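Local coordinates for protein glucokinase (Leishmania braziliensis MHOM/BR/75/M2904, PDB 6EDI) that probably phosphorylates D-glucose with ATP, acting as a dimeric glucokinase of the actin-like ATPase superfamily, at residues G236-S241 against P273-A278; N329-T334 against Q370-E375; A282-N287 against A321-L326. All blocks are in the same frame, centred on the assembly; numbering follows the deposited sequence.

Contact 1: G236-S241 against P273-A278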
loop_
_atom_site.group_PDB
_atom_site.type_symbol
_atom_site.label_atom_id
_atom_site.label_comp_id
_atom_site.label_asym_id
_atom_site.label_seq_id
_atom_site.Cartn_x
_atom_site.Cartn_y
_atom_site.Cartn_z
ATOM N N GLY A 236 7.074 1.869 -9.362
ATOM C CA GLY A 236 7.799 2.181 -10.588
ATOM C C GLY A 236 7.362 1.279 -11.728
ATOM O O GLY A 236 7.547 1.623 -12.905
ATOM N N SER A 237 6.765 0.137 -11.378
ATOM C CA SER A 237 6.374 -0.876 -12.368
ATOM C C SER A 237 4.900 -0.786 -12.740
ATOM O O SER A 237 4.369 -1.634 -13.475
ATOM C CB SER A 237 6.713 -2.282 -11.875
ATOM O OG SER A 237 8.107 -2.439 -11.714
ATOM N N LEU A 238 4.247 0.257 -12.241
ATOM C CA LEU A 238 2.901 0.589 -12.680
ATOM C C LEU A 238 2.977 1.143 -14.112
ATOM O O LEU A 238 3.886 1.917 -14.441
ATOM C CB LEU A 238 2.276 1.587 -11.695
ATOM C CG LEU A 238 1.172 2.588 -12.010
ATOM C CD1 LEU A 238 -0.183 1.936 -12.188
ATOM C CD2 LEU A 238 1.118 3.629 -10.872
ATOM N N SER A 239 2.050 0.722 -14.964
ATOM C CA SER A 239 1.956 1.264 -16.322
ATOM C C SER A 239 1.779 2.779 -16.331
ATOM O O SER A 239 1.092 3.327 -15.472
ATOM C CB SER A 239 0.785 0.634 -17.068
ATOM O OG SER A 239 0.867 -0.764 -17.043
ATOM N N MET A 240 2.389 3.462 -17.302
ATOM C CA MET A 240 2.125 4.890 -17.473
ATOM C C MET A 240 0.639 5.152 -17.729
ATOM O O MET A 240 -0.058 4.321 -18.308
ATOM C CB MET A 240 2.973 5.488 -18.602
ATOM C CG MET A 240 4.446 5.545 -18.267
ATOM S SD MET A 240 5.416 6.370 -19.534
ATOM C CE MET A 240 4.968 8.081 -19.234
ATOM N N SER A 241 0.170 6.310 -17.275
ATOM C CA SER A 241 -1.225 6.694 -17.374
ATOM C C SER A 241 -1.597 7.021 -18.813
ATOM O O SER A 241 -0.756 7.433 -19.612
ATOM C CB SER A 241 -1.499 7.909 -16.488
ATOM O OG SER A 241 -1.351 7.585 -15.118
ATOM N N PRO A 273 4.415 1.431 -21.350
ATOM C CA PRO A 273 5.685 1.182 -20.659
ATOM C C PRO A 273 5.467 1.506 -19.197
ATOM O O PRO A 273 4.485 2.182 -18.898
ATOM C CB PRO A 273 6.639 2.187 -21.303
ATOM C CG PRO A 273 5.763 3.332 -21.736
ATOM C CD PRO A 273 4.372 2.756 -21.996
ATOM N N ILE A 274 6.332 1.041 -18.307
ATOM C CA ILE A 274 6.140 1.323 -16.890
ATOM C C ILE A 274 6.665 2.718 -16.552
ATOM O O ILE A 274 7.529 3.248 -17.261
ATOM C CB ILE A 274 6.756 0.238 -16.009
ATOM C CG1 ILE A 274 8.286 0.177 -16.176
ATOM C CG2 ILE A 274 6.190 -1.109 -16.382
ATOM C CD1 ILE A 274 8.932 -0.926 -15.330
ATOM N N TRP A 275 6.131 3.325 -15.495
ATOM C CA TRP A 275 6.540 4.674 -15.097
ATOM C C TRP A 275 8.047 4.786 -14.909
ATOM O O TRP A 275 8.642 5.821 -15.200
ATOM C CB TRP A 275 5.861 5.084 -13.791
ATOM C CG TRP A 275 4.487 5.630 -13.958
ATOM C CD1 TRP A 275 3.320 5.011 -13.627
ATOM C CD2 TRP A 275 4.123 6.921 -14.485
ATOM N NE1 TRP A 275 2.256 5.828 -13.915
ATOM C CE2 TRP A 275 2.716 7.008 -14.438
ATOM C CE3 TRP A 275 4.848 8.008 -14.986
ATOM C CZ2 TRP A 275 2.015 8.144 -14.878
ATOM C CZ3 TRP A 275 4.157 9.138 -15.417
ATOM C CH2 TRP A 275 2.748 9.193 -15.369
ATOM N N GLU A 276 8.645 3.718 -14.392
ATOM C CA GLU A 276 10.091 3.678 -14.162
ATOM C C GLU A 276 10.870 4.011 -15.428
ATOM O O GLU A 276 11.890 4.704 -15.384
ATOM C CB GLU A 276 10.495 2.288 -13.658
ATOM C CG GLU A 276 11.981 1.949 -13.808
ATOM C CD GLU A 276 12.321 0.602 -13.207
ATOM O OE1 GLU A 276 12.361 -0.391 -13.958
ATOM O OE2 GLU A 276 12.542 0.539 -11.981
ATOM N N ALA A 277 10.374 3.524 -16.561
ATOM C CA ALA A 277 11.072 3.694 -17.829
ATOM C C ALA A 277 11.132 5.155 -18.286
ATOM O O ALA A 277 11.971 5.513 -19.096
ATOM C CB ALA A 277 10.457 2.810 -18.899
ATOM N N ALA A 278 10.245 5.992 -17.763
ATOM C CA ALA A 278 10.238 7.416 -18.098
ATOM C C ALA A 278 10.871 8.282 -17.023
ATOM O O ALA A 278 10.836 9.506 -17.125
ATOM C CB ALA A 278 8.797 7.897 -18.364
HETATM O O HOH W 1 10.472 -2.968 -12.812
HETATM O O HOH W 2 -0.698 5.081 -14.043
#
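The W275 indole is packed tightly against the 236-241 loop. M240 CA lies over one face of the ring, 3.8 Å from the centroid of its five-membered ring, in a CH-pi contact. With CG beside the backbone N and chi2 extended (-175°), M240 SD comes to P273 CG (3.8 Å) and A278 CB. The bend at chi3 turns CE toward A278 CB and W275 CZ3. SD also stands obliquely near the six-membered ring of W275, a Met-aromatic contact. L238 comes in at the ring edge, with CG 3.6 Å from W275 CD1. Three backbone bonds lock the frame. W275 N donates to L238 O (2.9 Å) and M240 N to P273 O (2.9 Å), both nearly along the C=O axis. E276 N reaches a lone pair of G236 O (2.8 Å). S237 O is less well served. It is buried against I274 CG2 and has no polar partner in the model.

The polar margins of the contact are looser and bridged by water. One water accepts from W275 NE1 (3.0 Å) and donates to S241 OG, which also bonds E336. Another water joins S237 OG to E276 OE1, the latter link being weak, while E276 OE2 takes the N-H of V214. V251 and L254 of helix 245-259 back the M240 and P273 side.

S239 OG bonds E336 of the second subunit, and the M240 backbone also bonds that subunit. S239 and I274 form a single antiparallel bridge, a non-hydrogen-bonded pair between two loops, placed at the dimer interface.

Contact 2: N329-T334 against Q370-E375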
loop_
_atom_site.group_PDB
_atom_site.type_symbol
_atom_site.label_atom_id
_atom_site.label_comp_id
_atom_site.label_asym_id
_atom_site.label_seq_id
_atom_site.Cartn_x
_atom_site.Cartn_y
_atom_site.Cartn_z
ATOM N N ASN A 329 7.573 13.466 -15.524
ATOM C CA ASN A 329 7.042 12.108 -15.455
ATOM C C ASN A 329 7.256 11.378 -14.127
ATOM O O ASN A 329 6.401 10.581 -13.710
ATOM C CB ASN A 329 7.560 11.290 -16.631
ATOM C CG ASN A 329 6.791 11.596 -17.900
ATOM O OD1 ASN A 329 5.571 11.766 -17.857
ATOM N ND2 ASN A 329 7.492 11.696 -19.021
ATOM N N LEU A 330 8.379 11.644 -13.463
ATOM C CA LEU A 330 8.528 11.175 -12.091
ATOM C C LEU A 330 7.356 11.700 -11.253
ATOM O O LEU A 330 6.716 10.951 -10.512
ATOM C CB LEU A 330 9.855 11.635 -11.489
ATOM C CG LEU A 330 9.978 11.270 -10.002
ATOM C CD1 LEU A 330 10.142 9.761 -9.865
ATOM C CD2 LEU A 330 11.136 12.013 -9.341
ATOM N N ILE A 331 7.062 12.987 -11.397
ATOM C CA ILE A 331 5.943 13.586 -10.680
ATOM C C ILE A 331 4.603 12.994 -11.152
ATOM O O ILE A 331 3.680 12.787 -10.343
ATOM C CB ILE A 331 5.976 15.140 -10.781
ATOM C CG1 ILE A 331 7.161 15.695 -9.983
ATOM C CG2 ILE A 331 4.678 15.745 -10.272
ATOM C CD1 ILE A 331 7.054 15.421 -8.494
ATOM N N GLY A 332 4.504 12.696 -12.448
ATOM C CA GLY A 332 3.318 12.024 -12.977
ATOM C C GLY A 332 3.039 10.697 -12.281
ATOM O O GLY A 332 1.884 10.378 -11.971
ATOM N N LEU A 333 4.101 9.928 -12.026
ATOM C CA LEU A 333 3.991 8.701 -11.241
ATOM C C LEU A 333 3.494 9.042 -9.851
ATOM O O LEU A 333 2.591 8.381 -9.337
ATOM C CB LEU A 333 5.336 7.969 -11.138
ATOM C CG LEU A 333 5.442 6.896 -10.046
ATOM C CD1 LEU A 333 4.550 5.690 -10.302
ATOM C CD2 LEU A 333 6.883 6.451 -9.871
ATOM N N THR A 334 4.075 10.077 -9.241
ATOM C CA THR A 334 3.623 10.478 -7.903
ATOM C C THR A 334 2.185 10.983 -7.879
ATOM O O THR A 334 1.544 10.967 -6.838
ATOM C CB THR A 334 4.517 11.540 -7.250
ATOM O OG1 THR A 334 4.412 12.778 -7.969
ATOM C CG2 THR A 334 5.967 11.079 -7.206
ATOM N N GLN A 370 4.718 21.014 -9.806
ATOM C CA GLN A 370 3.458 21.065 -9.084
ATOM C C GLN A 370 2.323 21.196 -10.095
ATOM O O GLN A 370 1.229 20.667 -9.899
ATOM C CB GLN A 370 3.456 22.240 -8.084
ATOM C CG GLN A 370 2.388 22.138 -7.020
ATOM C CD GLN A 370 2.389 23.293 -6.030
ATOM O OE1 GLN A 370 2.813 24.406 -6.350
ATOM N NE2 GLN A 370 1.884 23.036 -4.823
ATOM N N ALA A 371 2.596 21.890 -11.195
ATOM C CA ALA A 371 1.614 22.010 -12.271
ATOM C C ALA A 371 1.284 20.634 -12.829
ATOM O O ALA A 371 0.119 20.304 -13.075
ATOM C CB ALA A 371 2.137 22.926 -13.380
ATOM N N ARG A 372 2.314 19.828 -13.031
ATOM C CA ARG A 372 2.119 18.502 -13.592
ATOM C C ARG A 372 1.296 17.622 -12.662
ATOM O O ARG A 372 0.355 16.951 -13.101
ATOM C CB ARG A 372 3.465 17.846 -13.857
ATOM C CG ARG A 372 3.346 16.415 -14.329
ATOM C CD ARG A 372 2.480 16.309 -15.576
ATOM N NE ARG A 372 2.344 14.927 -16.016
ATOM C CZ ARG A 372 1.437 14.087 -15.529
ATOM N NH1 ARG A 372 0.617 14.494 -14.577
ATOM N NH2 ARG A 372 1.354 12.842 -15.980
ATOM N N LEU A 373 1.669 17.609 -11.383
ATOM C CA LEU A 373 0.937 16.826 -10.389
ATOM C C LEU A 373 -0.537 17.153 -10.503
ATOM O O LEU A 373 -1.394 16.263 -10.483
ATOM C CB LEU A 373 1.431 17.172 -8.983
ATOM C CG LEU A 373 0.917 16.287 -7.856
ATOM C CD1 LEU A 373 1.678 14.966 -7.877
ATOM C CD2 LEU A 373 1.058 16.990 -6.518
ATOM N N HIS A 374 -0.820 18.440 -10.678
ATOM C CA HIS A 374 -2.188 18.927 -10.680
ATOM C C HIS A 374 -2.994 18.627 -11.945
ATOM O O HIS A 374 -4.163 18.996 -12.016
ATOM C CB HIS A 374 -2.223 20.428 -10.352
ATOM C CG HIS A 374 -1.815 20.751 -8.946
ATOM N ND1 HIS A 374 -1.922 22.021 -8.414
ATOM C CD2 HIS A 374 -1.315 19.974 -7.955
ATOM C CE1 HIS A 374 -1.501 22.012 -7.161
ATOM N NE2 HIS A 374 -1.126 20.781 -6.858
ATOM N N GLU A 375 -2.397 17.934 -12.917
ATOM C CA GLU A 375 -3.124 17.547 -14.130
ATOM C C GLU A 375 -4.030 16.338 -13.918
ATOM O O GLU A 375 -4.896 16.060 -14.750
ATOM C CB GLU A 375 -2.162 17.263 -15.293
ATOM C CG GLU A 375 -1.174 18.401 -15.601
ATOM C CD GLU A 375 -0.296 18.123 -16.819
ATOM O OE1 GLU A 375 -0.525 17.108 -17.521
ATOM O OE2 GLU A 375 0.633 18.923 -17.073
#
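T334 OG1 is held by one hydrogen bond, given to I331 O at the very short distance of 2.5 Å. It uses an in-plane lone pair of that carbonyl, one turn back in the same helix. A chi1 of 67° puts OG1 between the backbone N and the carbonyl carbon, where it can reach I331 O. The hydroxyl is thus tied to its own helix. Towards the other helix it meets only carbon: L373 CD1 lies 3.5 Å from T334 OG1.

No hydrogen bond joins the two segments. I331 CG2 is pressed on the L373 backbone and lies 3.8 Å from L373 CB, the two side chains crossing at about a right angle. R372 bends at chi2 (56°) and lays one face of its guanidinium over G332, with NH2 3.7 Å from G332 CA. R372 NE has a long ion pair with E375 OE1 (3.9 Å), and the oxygen lies well out of the guanidinium plane.

Helix 317-341 and the end of helix 363-373 meet beside the sheet. F390 of strand 389-393 touches I331, T334 and L373, and W182 of strand 178-182 also touches L373. L330 packs on V208 and P210 of strand 205-210.

Contact 3: A282-N287 against A321-L326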
loop_
_atom_site.group_PDB
_atom_site.type_symbol
_atom_site.label_atom_id
_atom_site.label_comp_id
_atom_site.label_asym_id
_atom_site.label_seq_id
_atom_site.Cartn_x
_atom_site.Cartn_y
_atom_site.Cartn_z
ATOM N N ALA A 282 17.960 5.154 -17.926
ATOM C CA ALA A 282 17.606 4.716 -19.266
ATOM C C ALA A 282 16.635 5.674 -19.926
ATOM O O ALA A 282 16.793 6.018 -21.096
ATOM C CB ALA A 282 17.022 3.333 -19.227
ATOM N N GLY A 283 15.626 6.095 -19.170
ATOM C CA GLY A 283 14.646 7.041 -19.666
ATOM C C GLY A 283 15.255 8.402 -19.939
ATOM O O GLY A 283 14.902 9.058 -20.916
ATOM N N LEU A 284 16.176 8.836 -19.081
ATOM C CA LEU A 284 16.818 10.133 -19.289
ATOM C C LEU A 284 17.616 10.129 -20.599
ATOM O O LEU A 284 17.576 11.092 -21.381
ATOM C CB LEU A 284 17.725 10.504 -18.117
ATOM C CG LEU A 284 18.417 11.849 -18.361
ATOM C CD1 LEU A 284 17.370 12.956 -18.531
ATOM C CD2 LEU A 284 19.388 12.179 -17.247
ATOM N N GLU A 285 18.310 9.027 -20.840
ATOM C CA GLU A 285 19.054 8.852 -22.087
ATOM C C GLU A 285 18.126 8.829 -23.303
ATOM O O GLU A 285 18.458 9.386 -24.356
ATOM C CB GLU A 285 19.916 7.591 -22.019
ATOM C CG GLU A 285 20.966 7.685 -20.904
ATOM C CD GLU A 285 21.828 6.453 -20.754
ATOM O OE1 GLU A 285 21.640 5.491 -21.527
ATOM O OE2 GLU A 285 22.694 6.455 -19.850
ATOM N N PHE A 286 16.957 8.203 -23.151
ATOM C CA PHE A 286 15.968 8.211 -24.217
ATOM C C PHE A 286 15.414 9.614 -24.427
ATOM O O PHE A 286 15.193 10.053 -25.566
ATOM C CB PHE A 286 14.818 7.252 -23.908
ATOM C CG PHE A 286 13.713 7.310 -24.915
ATOM C CD1 PHE A 286 13.809 6.596 -26.103
ATOM C CD2 PHE A 286 12.587 8.091 -24.687
ATOM C CE1 PHE A 286 12.797 6.653 -27.054
ATOM C CE2 PHE A 286 11.565 8.154 -25.623
ATOM C CZ PHE A 286 11.671 7.432 -26.815
ATOM N N ASN A 287 15.159 10.305 -23.323
ATOM C CA ASN A 287 14.633 11.657 -23.393
ATOM C C ASN A 287 15.534 12.593 -24.181
ATOM O O ASN A 287 15.063 13.442 -24.947
ATOM C CB ASN A 287 14.376 12.195 -21.996
ATOM C CG ASN A 287 13.073 11.675 -21.419
ATOM O OD1 ASN A 287 12.422 10.820 -22.029
ATOM N ND2 ASN A 287 12.692 12.179 -20.244
ATOM N N ALA A 321 15.654 19.870 -21.663
ATOM C CA ALA A 321 14.307 19.373 -21.907
ATOM C C ALA A 321 14.193 17.929 -21.432
ATOM O O ALA A 321 13.177 17.535 -20.869
ATOM C CB ALA A 321 13.958 19.472 -23.393
ATOM N N ALA A 322 15.235 17.142 -21.683
ATOM C CA ALA A 322 15.240 15.731 -21.304
ATOM C C ALA A 322 15.137 15.558 -19.790
ATOM O O ALA A 322 14.446 14.653 -19.315
ATOM C CB ALA A 322 16.472 15.045 -21.831
ATOM N N VAL A 323 15.827 16.423 -19.043
ATOM C CA VAL A 323 15.725 16.429 -17.578
ATOM C C VAL A 323 14.344 16.880 -17.132
ATOM O O VAL A 323 13.749 16.294 -16.217
ATOM C CB VAL A 323 16.792 17.340 -16.941
ATOM C CG1 VAL A 323 16.515 17.553 -15.462
ATOM C CG2 VAL A 323 18.145 16.727 -17.108
ATOM N N ASP A 324 13.843 17.935 -17.766
ATOM C CA ASP A 324 12.522 18.460 -17.430
ATOM C C ASP A 324 11.454 17.389 -17.639
ATOM O O ASP A 324 10.609 17.184 -16.766
ATOM C CB ASP A 324 12.205 19.701 -18.269
ATOM C CG ASP A 324 10.883 20.348 -17.895
ATOM O OD1 ASP A 324 10.649 20.634 -16.695
ATOM O OD2 ASP A 324 10.069 20.572 -18.817
ATOM N N ARG A 325 11.497 16.702 -18.784
ATOM C CA ARG A 325 10.548 15.623 -19.044
ATOM C C ARG A 325 10.705 14.483 -18.038
ATOM O O ARG A 325 9.711 13.870 -17.617
ATOM C CB ARG A 325 10.659 15.095 -20.485
ATOM C CG ARG A 325 9.500 14.161 -20.850
ATOM C CD ARG A 325 9.639 13.455 -22.189
ATOM N NE ARG A 325 9.710 14.375 -23.323
ATOM C CZ ARG A 325 8.662 14.944 -23.899
ATOM N NH1 ARG A 325 7.433 14.712 -23.445
ATOM N NH2 ARG A 325 8.837 15.763 -24.921
ATOM N N LEU A 326 11.946 14.210 -17.646
ATOM C CA LEU A 326 12.243 13.156 -16.678
ATOM C C LEU A 326 11.482 13.387 -15.379
ATOM O O LEU A 326 10.751 12.514 -14.919
ATOM C CB LEU A 326 13.751 13.079 -16.378
ATOM C CG LEU A 326 14.213 11.758 -15.739
ATOM C CD1 LEU A 326 14.246 10.637 -16.772
ATOM C CD2 LEU A 326 15.565 11.868 -15.036
HETATM O O HOH W 3 10.244 11.132 -19.349
HETATM O O HOH W 4 12.514 14.755 -23.951
#
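Helices 282-287 and 321-326 cross obliquely, running roughly against each other, at 135° between their N-to-C directions, and their axes approach to 8.5 Å. The backbones come closest at N287 and A322, whose CA atoms are 4.6 Å apart. At this point the small A322 side chain lies between the backbones, its CB 3.5 Å from N287 CB.

N287 points at the second helix, with CG beside its own backbone N (chi1 -80°). Its ND2 donates to A322 O at 3.2 Å. The bond is nearly straight, at 165°, and it lies close to the amide plane and on a carbonyl lone pair. A322 O also accepts the helical bond from L326 N, so two N-H groups grip it. ND2 gives a second bond to a water at 2.8 Å, and that water has a weak link to R325 O. N287 OD1 is bonded to Y250 OH of helix 245-259. The amide is therefore held at both ends, which fixes its rotation.

L284 works on the apolar side. Its CG is anti to the backbone N, and CD1 reaches over the A322 carbonyl to lie 4.0 Å from A322 CB. V323 CG2 borders the same methyl. L326 comes from the other helix, its CD1 3.7 Å from L284 CB. V307 of helix 304-313 touches both L284 and A322.

R325 is on the more open flank, its aliphatic carbons beside the N287 amide. A water in its guanidinium plane accepts from R325 NE (2.9 Å) and donates to N287 O.

Leucine and alanine carbons make up one flank of the crossing and polar groups the other. A buried asparagine joins the two: its amide bonds the neighbouring helix directly, while its OD1 is tied to Y250, so the polar group is satisfied.

Overall arrangement
Along the chain the three contacts come in series, and none nests in or crosses another. Contact 1 closes first: it joins the loop after strand 227-233 to the loop before helix 281-292, with helix 245-259 in between. Contact 3 closes next. It brings helix 281-292 back onto the long helix 317-341, round helix 304-313. Contact 2 is last and ties the same long helix to helix 363-373. Helix 317-341 thus serves contacts 2 and 3 in turn, and W275 of contact 1 packs on N329, G332 and L333 of it. Together they link the dimer-facing loop 236-241, the helices and the sheet containing strand 389-393.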